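Local coordinates for cell division control protein 45 cdc45 putative (Entamoeba histolytica, PDB 6CC2) that probably takes part in initiating and carrying forward DNA replication, as the Cdc45 component of the replicative helicase assembly, at residues C420-V432 against S458-V472. Residues are numbered along the deposited sequence; the frame is centred on the assembly and turned at random.
Sequences CFNEANKYRFCSV and SSRRYKKWLPFILAV. With EDO (1,2-ethanediol), chain C.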
ATOM      1  N   CYS A 420     -11.782   6.459  22.620  0.65 31.36           N
ATOM      2  CA  CYS A 420     -10.654   5.662  22.150  0.65 30.37           C
ATOM      3  C   CYS A 420      -9.750   5.300  23.319  0.65 27.01           C
ATOM      4  O   CYS A 420      -9.362   6.171  24.111  0.65 28.45           O
ATOM      5  CB  CYS A 420      -9.864   6.423  21.085  0.65 34.72           C
ATOM      6  SG  CYS A 420      -8.737   5.388  20.118  0.65 46.38           S
ATOM      7  N   PHE A 421      -9.429   4.015  23.437  1.00 22.66           N
ATOM      8  CA  PHE A 421      -8.616   3.522  24.539  1.00 22.30           C
ATOM      9  C   PHE A 421      -7.555   2.547  24.042  1.00 22.64           C
ATOM     10  O   PHE A 421      -7.708   1.913  22.997  1.00 22.21           O
ATOM     11  CB  PHE A 421      -9.458   2.814  25.596  1.00 26.82           C
ATOM     12  CG  PHE A 421     -10.577   3.650  26.146  1.00 48.20           C
ATOM     13  CD1 PHE A 421     -10.353   4.510  27.210  1.00 61.57           C
ATOM     14  CD2 PHE A 421     -11.852   3.569  25.608  1.00 59.05           C
ATOM     15  CE1 PHE A 421     -11.381   5.282  27.723  1.00 65.35           C
ATOM     16  CE2 PHE A 421     -12.883   4.338  26.119  1.00 65.90           C
ATOM     17  CZ  PHE A 421     -12.645   5.196  27.175  1.00 67.50           C
ATOM     18  N   ASN A 422      -6.474   2.424  24.823  1.00 22.38           N
ATOM     19  CA  ASN A 422      -5.437   1.404  24.593  1.00 19.70           C
ATOM     20  C   ASN A 422      -5.692   0.269  25.577  1.00 20.79           C
ATOM     21  O   ASN A 422      -5.605   0.436  26.794  1.00 21.46           O
ATOM     22  CB  ASN A 422      -4.040   2.009  24.756  1.00 20.60           C
ATOM     23  CG  ASN A 422      -2.927   0.977  24.721  1.00 22.07           C
ATOM     24  OD1 ASN A 422      -3.156  -0.226  24.805  1.00 20.12           O
ATOM     25  ND2 ASN A 422      -1.694   1.464  24.615  1.00 21.60           N
ATOM     26  N   GLU A 423      -6.072  -0.892  25.053  1.00 20.59           N
ATOM     27  CA  GLU A 423      -6.425  -2.028  25.886  1.00 26.99           C
ATOM     28  C   GLU A 423      -5.205  -2.931  25.979  1.00 27.67           C
ATOM     29  O   GLU A 423      -4.880  -3.650  25.033  1.00 26.89           O
ATOM     30  CB  GLU A 423      -7.640  -2.756  25.318  1.00 29.24           C
ATOM     31  CG  GLU A 423      -8.900  -1.896  25.339  1.00 30.37           C
ATOM     32  CD  GLU A 423      -9.290  -1.461  26.757  1.00 36.48           C
ATOM     33  OE1 GLU A 423      -9.073  -2.233  27.705  1.00 39.14           O
ATOM     34  OE2 GLU A 423      -9.798  -0.336  26.908  1.00 36.62           O
ATOM     35  N   ALA A 424      -4.511  -2.843  27.109  1.00 29.17           N
ATOM     36  CA  ALA A 424      -3.452  -3.779  27.491  1.00 31.46           C
ATOM     37  C   ALA A 424      -2.303  -3.816  26.492  1.00 26.93           C
ATOM     38  O   ALA A 424      -1.568  -4.816  26.417  1.00 25.06           O
ATOM     39  CB  ALA A 424      -4.025  -5.186  27.688  1.00 32.64           C
ATOM     40  N   ASN A 425      -2.102  -2.736  25.746  1.00 23.22           N
ATOM     41  CA  ASN A 425      -1.081  -2.694  24.699  1.00 25.68           C
ATOM     42  C   ASN A 425      -1.228  -3.851  23.722  1.00 27.91           C
ATOM     43  O   ASN A 425      -0.254  -4.353  23.171  1.00 28.70           O
ATOM     44  CB  ASN A 425       0.318  -2.675  25.300  1.00 29.13           C
ATOM     45  CG  ASN A 425       0.624  -1.371  25.962  1.00 31.07           C
ATOM     46  OD1 ASN A 425       0.425  -0.317  25.365  1.00 30.59           O
ATOM     47  ND2 ASN A 425       1.066  -1.427  27.193  1.00 33.17           N
ATOM     48  N   LYS A 426      -2.455  -4.280  23.504  1.00 22.85           N
ATOM     49  CA  LYS A 426      -2.779  -5.282  22.490  1.00 23.80           C
ATOM     50  C   LYS A 426      -3.469  -4.671  21.290  1.00 23.75           C
ATOM     51  O   LYS A 426      -3.255  -5.110  20.155  1.00 24.18           O
ATOM     52  CB  LYS A 426      -3.675  -6.362  23.096  1.00 25.28           C
ATOM     53  CG  LYS A 426      -3.099  -7.053  24.327  1.00 33.57           C
ATOM     54  CD  LYS A 426      -2.300  -8.279  23.947  1.00 43.07           C
ATOM     55  CE  LYS A 426      -1.836  -9.037  25.184  1.00 56.06           C
ATOM     56  NZ  LYS A 426      -1.218 -10.340  24.820  1.00 67.93           N
ATOM     57  N   TYR A 427      -4.306  -3.666  21.513  1.00 18.43           N
ATOM     58  CA  TYR A 427      -5.030  -3.000  20.457  1.00 16.71           C
ATOM     59  C   TYR A 427      -5.565  -1.700  21.020  1.00 16.80           C
ATOM     60  O   TYR A 427      -5.725  -1.546  22.229  1.00 18.91           O
ATOM     61  CB  TYR A 427      -6.194  -3.852  19.907  1.00 18.39           C
ATOM     62  CG  TYR A 427      -7.158  -4.315  20.968  1.00 20.41           C
ATOM     63  CD1 TYR A 427      -6.946  -5.496  21.668  1.00 24.92           C
ATOM     64  CD2 TYR A 427      -8.288  -3.566  21.284  1.00 18.08           C
ATOM     65  CE1 TYR A 427      -7.810  -5.911  22.660  1.00 26.38           C
ATOM     66  CE2 TYR A 427      -9.151  -3.975  22.284  1.00 20.66           C
ATOM     67  CZ  TYR A 427      -8.905  -5.149  22.973  1.00 22.74           C
ATOM     68  OH  TYR A 427      -9.768  -5.584  23.959  1.00 24.25           O
ATOM     69  N   ARG A 428      -5.832  -0.775  20.125  1.00 16.51           N
ATOM     70  CA  ARG A 428      -6.620   0.402  20.443  1.00 17.53           C
ATOM     71  C   ARG A 428      -8.056   0.122  20.019  1.00 18.25           C
ATOM     72  O   ARG A 428      -8.295  -0.579  19.034  1.00 19.58           O
ATOM     73  CB  ARG A 428      -6.121   1.656  19.753  1.00 18.56           C
ATOM     74  CG  ARG A 428      -4.781   2.092  20.245  1.00 19.52           C
ATOM     75  CD  ARG A 428      -4.422   3.471  19.705  1.00 18.75           C
ATOM     76  NE  ARG A 428      -3.200   3.889  20.380  1.00 18.15           N
ATOM     77  CZ  ARG A 428      -1.969   3.683  19.928  1.00 20.26           C
ATOM     78  NH1 ARG A 428      -1.769   3.146  18.736  1.00 20.92           N
ATOM     79  NH2 ARG A 428      -0.938   4.062  20.662  1.00 20.59           N
ATOM     80  N   PHE A 429      -8.994   0.630  20.798  1.00 17.81           N
ATOM     81  CA  PHE A 429     -10.418   0.429  20.536  1.00 17.53           C
ATOM     82  C   PHE A 429     -11.071   1.799  20.565  1.00 19.81           C
ATOM     83  O   PHE A 429     -10.845   2.577  21.502  1.00 21.48           O
ATOM     84  CB  PHE A 429     -11.084  -0.475  21.589  1.00 17.74           C
ATOM     85  CG  PHE A 429     -12.489  -0.839  21.244  1.00 21.77           C
ATOM     86  CD1 PHE A 429     -13.526   0.066  21.454  1.00 23.20           C
ATOM     87  CD2 PHE A 429     -12.782  -2.066  20.710  1.00 22.69           C
ATOM     88  CE1 PHE A 429     -14.841  -0.282  21.109  1.00 23.14           C
ATOM     89  CE2 PHE A 429     -14.080  -2.407  20.350  1.00 23.70           C
ATOM     90  CZ  PHE A 429     -15.098  -1.499  20.543  1.00 23.70           C
ATOM     91  N   CYS A 430     -11.883   2.081  19.547  1.00 18.16           N
ATOM     92  CA  CYS A 430     -12.605   3.338  19.483  1.00 18.69           C
ATOM     93  C   CYS A 430     -14.023   3.054  19.012  1.00 19.70           C
ATOM     94  O   CYS A 430     -14.217   2.279  18.081  1.00 19.69           O
ATOM     95  CB  CYS A 430     -11.951   4.308  18.527  1.00 26.13           C
ATOM     96  SG  CYS A 430     -12.624   5.963  18.716  0.81 39.19           S
ATOM     97  N   SER A 431     -15.002   3.681  19.646  1.00 21.17           N
ATOM     98  CA  SER A 431     -16.391   3.528  19.236  1.00 20.01           C
ATOM     99  C   SER A 431     -16.985   4.898  18.953  1.00 23.35           C
ATOM    100  O   SER A 431     -16.700   5.864  19.657  1.00 23.97           O
ATOM    101  CB  SER A 431     -17.234   2.776  20.289  1.00 23.08           C
ATOM    102  OG  SER A 431     -17.372   3.477  21.477  1.00 24.89           O
ATOM    103  N   VAL A 432     -17.783   4.962  17.900  1.00 19.59           N
ATOM    104  CA  VAL A 432     -18.373   6.189  17.391  1.00 22.24           C
ATOM    105  C   VAL A 432     -19.865   5.969  17.342  1.00 20.60           C
ATOM    106  O   VAL A 432     -20.335   5.052  16.648  1.00 21.46           O
ATOM    107  CB  VAL A 432     -17.837   6.533  15.984  1.00 27.65           C
ATOM    108  CG1 VAL A 432     -18.489   7.805  15.477  1.00 28.75           C
ATOM    109  CG2 VAL A 432     -16.329   6.664  16.010  1.00 34.00           C
ATOM    110  N   SER A 458      -3.149   7.583  15.649  1.00 17.30           N
ATOM    111  CA  SER A 458      -2.987   7.361  17.087  1.00 18.68           C
ATOM    112  C   SER A 458      -1.595   6.828  17.402  1.00 18.00           C
ATOM    113  O   SER A 458      -0.975   7.252  18.380  1.00 18.83           O
ATOM    114  CB  SER A 458      -4.063   6.401  17.612  1.00 19.07           C
ATOM    115  OG  SER A 458      -3.968   5.104  17.017  1.00 19.76           O
ATOM    116  N   SER A 459      -1.065   5.924  16.560  1.00 16.83           N
ATOM    117  CA  SER A 459       0.278   5.399  16.809  1.00 16.88           C
ATOM    118  C   SER A 459       1.328   6.480  16.747  1.00 17.92           C
ATOM    119  O   SER A 459       2.265   6.493  17.558  1.00 18.07           O
ATOM    120  CB  SER A 459       0.609   4.301  15.795  1.00 17.58           C
ATOM    121  OG  SER A 459      -0.212   3.172  15.985  1.00 18.24           O
ATOM    122  N   ARG A 460       1.206   7.400  15.780  1.00 17.56           N
ATOM    123  CA  ARG A 460       2.157   8.516  15.731  1.00 18.84           C
ATOM    124  C   ARG A 460       1.982   9.465  16.908  1.00 19.46           C
ATOM    125  O   ARG A 460       2.971   9.986  17.450  1.00 19.93           O
ATOM    126  CB  ARG A 460       1.991   9.252  14.396  1.00 17.06           C
ATOM    127  CG  ARG A 460       2.359   8.408  13.189  1.00 18.00           C
ATOM    128  CD  ARG A 460       2.433   9.257  11.894  1.00 18.19           C
ATOM    129  NE  ARG A 460       2.782   8.443  10.724  1.00 19.83           N
ATOM    130  CZ  ARG A 460       3.997   8.145  10.346  1.00 25.82           C
ATOM    131  NH1 ARG A 460       5.054   8.637  11.000  1.00 28.83           N
ATOM    132  NH2 ARG A 460       4.174   7.377   9.268  1.00 27.78           N
ATOM    133  N   ARG A 461       0.748   9.713  17.318  1.00 18.35           N
ATOM    134  CA  ARG A 461       0.503  10.666  18.405  1.00 20.14           C
ATOM    135  C   ARG A 461       1.123  10.176  19.708  1.00 19.78           C
ATOM    136  O   ARG A 461       1.690  10.965  20.473  1.00 20.68           O
ATOM    137  CB  ARG A 461      -0.996  10.882  18.566  1.00 22.65           C
ATOM    138  CG  ARG A 461      -1.360  11.642  19.843  1.00 26.88           C
ATOM    139  CD  ARG A 461      -2.761  12.203  19.727  1.00 31.83           C
ATOM    140  NE  ARG A 461      -2.807  13.266  18.743  1.00 41.78           N
ATOM    141  CZ  ARG A 461      -3.855  14.051  18.531  1.00 54.85           C
ATOM    142  NH1 ARG A 461      -4.952  13.891  19.254  1.00 55.14           N
ATOM    143  NH2 ARG A 461      -3.801  14.992  17.601  1.00 62.61           N
ATOM    144  N   TYR A 462       1.046   8.869  19.965  1.00 19.90           N
ATOM    145  CA  TYR A 462       1.531   8.305  21.219  1.00 20.85           C
ATOM    146  C   TYR A 462       2.835   7.541  21.079  1.00 22.61           C
ATOM    147  O   TYR A 462       3.353   7.027  22.092  1.00 24.37           O
ATOM    148  CB  TYR A 462       0.438   7.430  21.831  1.00 21.57           C
ATOM    149  CG  TYR A 462      -0.804   8.242  22.103  1.00 23.41           C
ATOM    150  CD1 TYR A 462      -0.787   9.272  23.051  1.00 26.90           C
ATOM    151  CD2 TYR A 462      -1.972   8.012  21.419  1.00 26.22           C
ATOM    152  CE1 TYR A 462      -1.907  10.044  23.280  1.00 32.71           C
ATOM    153  CE2 TYR A 462      -3.100   8.772  21.645  1.00 29.50           C
ATOM    154  CZ  TYR A 462      -3.066   9.781  22.585  1.00 35.01           C
ATOM    155  OH  TYR A 462      -4.185  10.549  22.824  1.00 41.52           O
ATOM    156  N   LYS A 463       3.427   7.522  19.887  1.00 19.79           N
ATOM    157  CA  LYS A 463       4.700   6.861  19.635  1.00 21.03           C
ATOM    158  C   LYS A 463       4.627   5.401  20.092  1.00 22.15           C
ATOM    159  O   LYS A 463       5.497   4.891  20.795  1.00 24.83           O
ATOM    160  CB  LYS A 463       5.864   7.589  20.313  1.00 27.02           C
ATOM    161  CG  LYS A 463       6.051   9.018  19.884  1.00 34.81           C
ATOM    162  CD  LYS A 463       6.232   9.157  18.395  1.00 51.99           C
ATOM    163  CE  LYS A 463       6.556  10.595  17.999  1.00 69.22           C
ATOM    164  NZ  LYS A 463       7.959  10.968  18.340  1.00 78.85           N
ATOM    165  N   LYS A 464       3.547   4.733  19.696  1.00 22.60           N
ATOM    166  CA  LYS A 464       3.296   3.354  20.087  1.00 22.09           C
ATOM    167  C   LYS A 464       2.381   2.749  19.029  1.00 18.55           C
ATOM    168  O   LYS A 464       1.211   3.131  18.966  1.00 18.16           O
ATOM    169  CB  LYS A 464       2.644   3.298  21.465  1.00 23.29           C
ATOM    170  CG  LYS A 464       2.134   1.912  21.893  1.00 33.14           C
ATOM    171  CD  LYS A 464       3.227   0.885  22.027  1.00 49.39           C
ATOM    172  CE  LYS A 464       2.702  -0.376  22.708  1.00 69.53           C
ATOM    173  NZ  LYS A 464       3.699  -1.482  22.728  1.00 81.63           N
ATOM    174  N   TRP A 465       2.897   1.821  18.220  1.00 19.02           N
ATOM    175  CA  TRP A 465       2.123   1.226  17.138  1.00 18.37           C
ATOM    176  C   TRP A 465       1.347   0.015  17.635  1.00 18.97           C
ATOM    177  O   TRP A 465       1.916  -0.882  18.265  1.00 20.78           O
ATOM    178  CB  TRP A 465       3.047   0.838  15.971  1.00 18.28           C
ATOM    179  CG  TRP A 465       3.489   2.055  15.267  1.00 20.75           C
ATOM    180  CD1 TRP A 465       4.481   2.912  15.636  1.00 26.56           C
ATOM    181  CD2 TRP A 465       2.899   2.606  14.080  1.00 21.52           C
ATOM    182  NE1 TRP A 465       4.548   3.967  14.742  1.00 28.69           N
ATOM    183  CE2 TRP A 465       3.580   3.802  13.789  1.00 25.45           C
ATOM    184  CE3 TRP A 465       1.837   2.216  13.269  1.00 22.68           C
ATOM    185  CZ2 TRP A 465       3.268   4.584  12.687  1.00 26.88           C
ATOM    186  CZ3 TRP A 465       1.518   3.007  12.176  1.00 24.32           C
ATOM    187  CH2 TRP A 465       2.230   4.181  11.910  1.00 24.25           C
ATOM    188  N   LEU A 466       0.052   0.021  17.380  1.00 17.42           N
ATOM    189  CA  LEU A 466      -0.865  -1.037  17.754  1.00 18.30           C
ATOM    190  C   LEU A 466      -1.857  -1.262  16.632  1.00 17.40           C
ATOM    191  O   LEU A 466      -2.155  -0.341  15.862  1.00 17.99           O
ATOM    192  CB  LEU A 466      -1.639  -0.677  19.035  1.00 17.68           C
ATOM    193  CG  LEU A 466      -0.803  -0.646  20.297  1.00 18.96           C
ATOM    194  CD1 LEU A 466      -1.618  -0.015  21.396  1.00 19.68           C
ATOM    195  CD2 LEU A 466      -0.356  -2.076  20.688  1.00 21.24           C
ATOM    196  N   PRO A 467      -2.412  -2.468  16.535  1.00 17.00           N
ATOM    197  CA  PRO A 467      -3.593  -2.663  15.695  1.00 20.11           C
ATOM    198  C   PRO A 467      -4.762  -1.898  16.288  1.00 20.38           C
ATOM    199  O   PRO A 467      -4.737  -1.476  17.450  1.00 19.79           O
ATOM    200  CB  PRO A 467      -3.797  -4.183  15.713  1.00 24.98           C
ATOM    201  CG  PRO A 467      -3.187  -4.640  16.976  1.00 25.67           C
ATOM    202  CD  PRO A 467      -2.060  -3.674  17.300  1.00 21.29           C
ATOM    203  N   PHE A 468      -5.757  -1.639  15.446  1.00 18.82           N
ATOM    204  CA  PHE A 468      -6.843  -0.726  15.779  1.00 19.92           C
ATOM    205  C   PHE A 468      -8.190  -1.392  15.516  1.00 20.70           C
ATOM    206  O   PHE A 468      -8.404  -1.963  14.440  1.00 22.13           O
ATOM    207  CB  PHE A 468      -6.732   0.569  14.959  1.00 19.27           C
ATOM    208  CG  PHE A 468      -7.492   1.713  15.536  1.00 19.43           C
ATOM    209  CD1 PHE A 468      -8.853   1.862  15.298  1.00 19.55           C
ATOM    210  CD2 PHE A 468      -6.848   2.675  16.294  1.00 20.09           C
ATOM    211  CE1 PHE A 468      -9.545   2.918  15.844  1.00 20.38           C
ATOM    212  CE2 PHE A 468      -7.525   3.748  16.828  1.00 19.79           C
ATOM    213  CZ  PHE A 468      -8.888   3.863  16.627  1.00 20.53           C
ATOM    214  N   ILE A 469      -9.091  -1.312  16.493  1.00 17.34           N
ATOM    215  CA  ILE A 469     -10.448  -1.846  16.378  1.00 16.82           C
ATOM    216  C   ILE A 469     -11.409  -0.674  16.494  1.00 17.41           C
ATOM    217  O   ILE A 469     -11.383   0.077  17.482  1.00 17.68           O
ATOM    218  CB  ILE A 469     -10.746  -2.918  17.438  1.00 18.54           C
ATOM    219  CG1 ILE A 469      -9.852  -4.128  17.201  1.00 21.79           C
ATOM    220  CG2 ILE A 469     -12.236  -3.323  17.353  1.00 18.52           C
ATOM    221  CD1 ILE A 469      -9.887  -5.147  18.277  1.00 26.38           C
ATOM    222  N   LEU A 470     -12.230  -0.491  15.459  1.00 16.75           N
ATOM    223  CA  LEU A 470     -13.129   0.647  15.339  1.00 16.53           C
ATOM    224  C   LEU A 470     -14.556   0.131  15.270  1.00 16.51           C
ATOM    225  O   LEU A 470     -14.848  -0.762  14.470  1.00 18.03           O
ATOM    226  CB  LEU A 470     -12.799   1.444  14.067  1.00 18.47           C
ATOM    227  CG  LEU A 470     -13.786   2.566  13.732  1.00 20.53           C
ATOM    228  CD1 LEU A 470     -13.708   3.671  14.703  1.00 19.88           C
ATOM    229  CD2 LEU A 470     -13.486   3.062  12.302  1.00 23.03           C
ATOM    230  N   ALA A 471     -15.413   0.670  16.127  1.00 16.79           N
ATOM    231  CA  ALA A 471     -16.847   0.365  16.125  1.00 20.05           C
ATOM    232  C   ALA A 471     -17.632   1.605  15.726  1.00 19.55           C
ATOM    233  O   ALA A 471     -17.509   2.651  16.377  1.00 19.77           O
ATOM    234  CB  ALA A 471     -17.294  -0.105  17.504  1.00 20.47           C
ATOM    235  N   VAL A 472     -18.454   1.484  14.685  1.00 17.85           N
ATOM    236  CA  VAL A 472     -19.247   2.599  14.184  1.00 17.24           C
ATOM    237  C   VAL A 472     -20.715   2.242  14.243  1.00 18.41           C
ATOM    238  O   VAL A 472     -21.123   1.193  13.722  1.00 19.60           O
ATOM    239  CB  VAL A 472     -18.845   2.990  12.744  1.00 18.90           C
ATOM    240  CG1 VAL A 472     -19.604   4.274  12.315  1.00 19.13           C
ATOM    241  CG2 VAL A 472     -17.327   3.170  12.633  1.00 21.47           C
TER
HETATM  242  C1  EDO C 602      -6.258   5.439  22.152  1.00 45.93           C
HETATM  243  O1  EDO C 602      -5.986   6.504  21.213  1.00 47.62           O
HETATM  244  C2  EDO C 602      -5.199   5.410  23.256  1.00 52.09           C
HETATM  245  O2  EDO C 602      -3.894   5.221  22.705  1.00 52.95           O
HETATM  246  O   HOH W   1      -3.373   2.020  16.622  1.00 19.77           O
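Ile469 meets two aromatic rings of strand 427-432: its CD1 sits over a face of the Tyr427 ring, 4.2 Å from the centroid, while its CG2 lies 3.6 Å from CD2 of Phe429. CG1 anti to the carbonyl carbon (chi1 -65°) and CG2 anti to the backbone N send one branch to each ring. Helices 529-537 and 494-508 cover this face of the sheet. On the other face, CZ of Phe468 reaches CB of Cys430 at 3.6 Å. A disulfide pairs Cys420 with Cys430 across the hairpin, but Cys420 has two conformers, and in this one the bond is open and its SG lies obliquely to the Phe468 ring. Strands 427-432 and 468-472 run parallel in a mixed sheet, linked by a right-handed beta-alpha-beta crossover through helices 435-441 and 444-462. Five backbone bonds join them: Arg428, Cys430 and Val432 N donate one way, Ile469 and Ala471 N back to Arg428 and Cys430 O. At the turn, a classic beta bulge sets Lys426 and Tyr427 opposite Glu423, and Leu466 CD2 packs against Asn425 O. Leu466 CD1 lies over the Arg428 guanidinium, whose opposite face meets Ser458. Extended from CG to NE, Arg428 reaches Lys464 O, which lies in the guanidinium plane and accepts from NH1 at 3.0 Å and NH2 at 2.9 Å. NH1 also donates to a water bridging Ser458 OG and Leu466 O, and weakly to Ser459 OG; the serines also bond Leu454 O and Ala455 O, respectively. NE donates a nearly straight hydrogen bond (2.8 Å, 166°) to O2 of an ethanediol, probably from the crystallisation liquor.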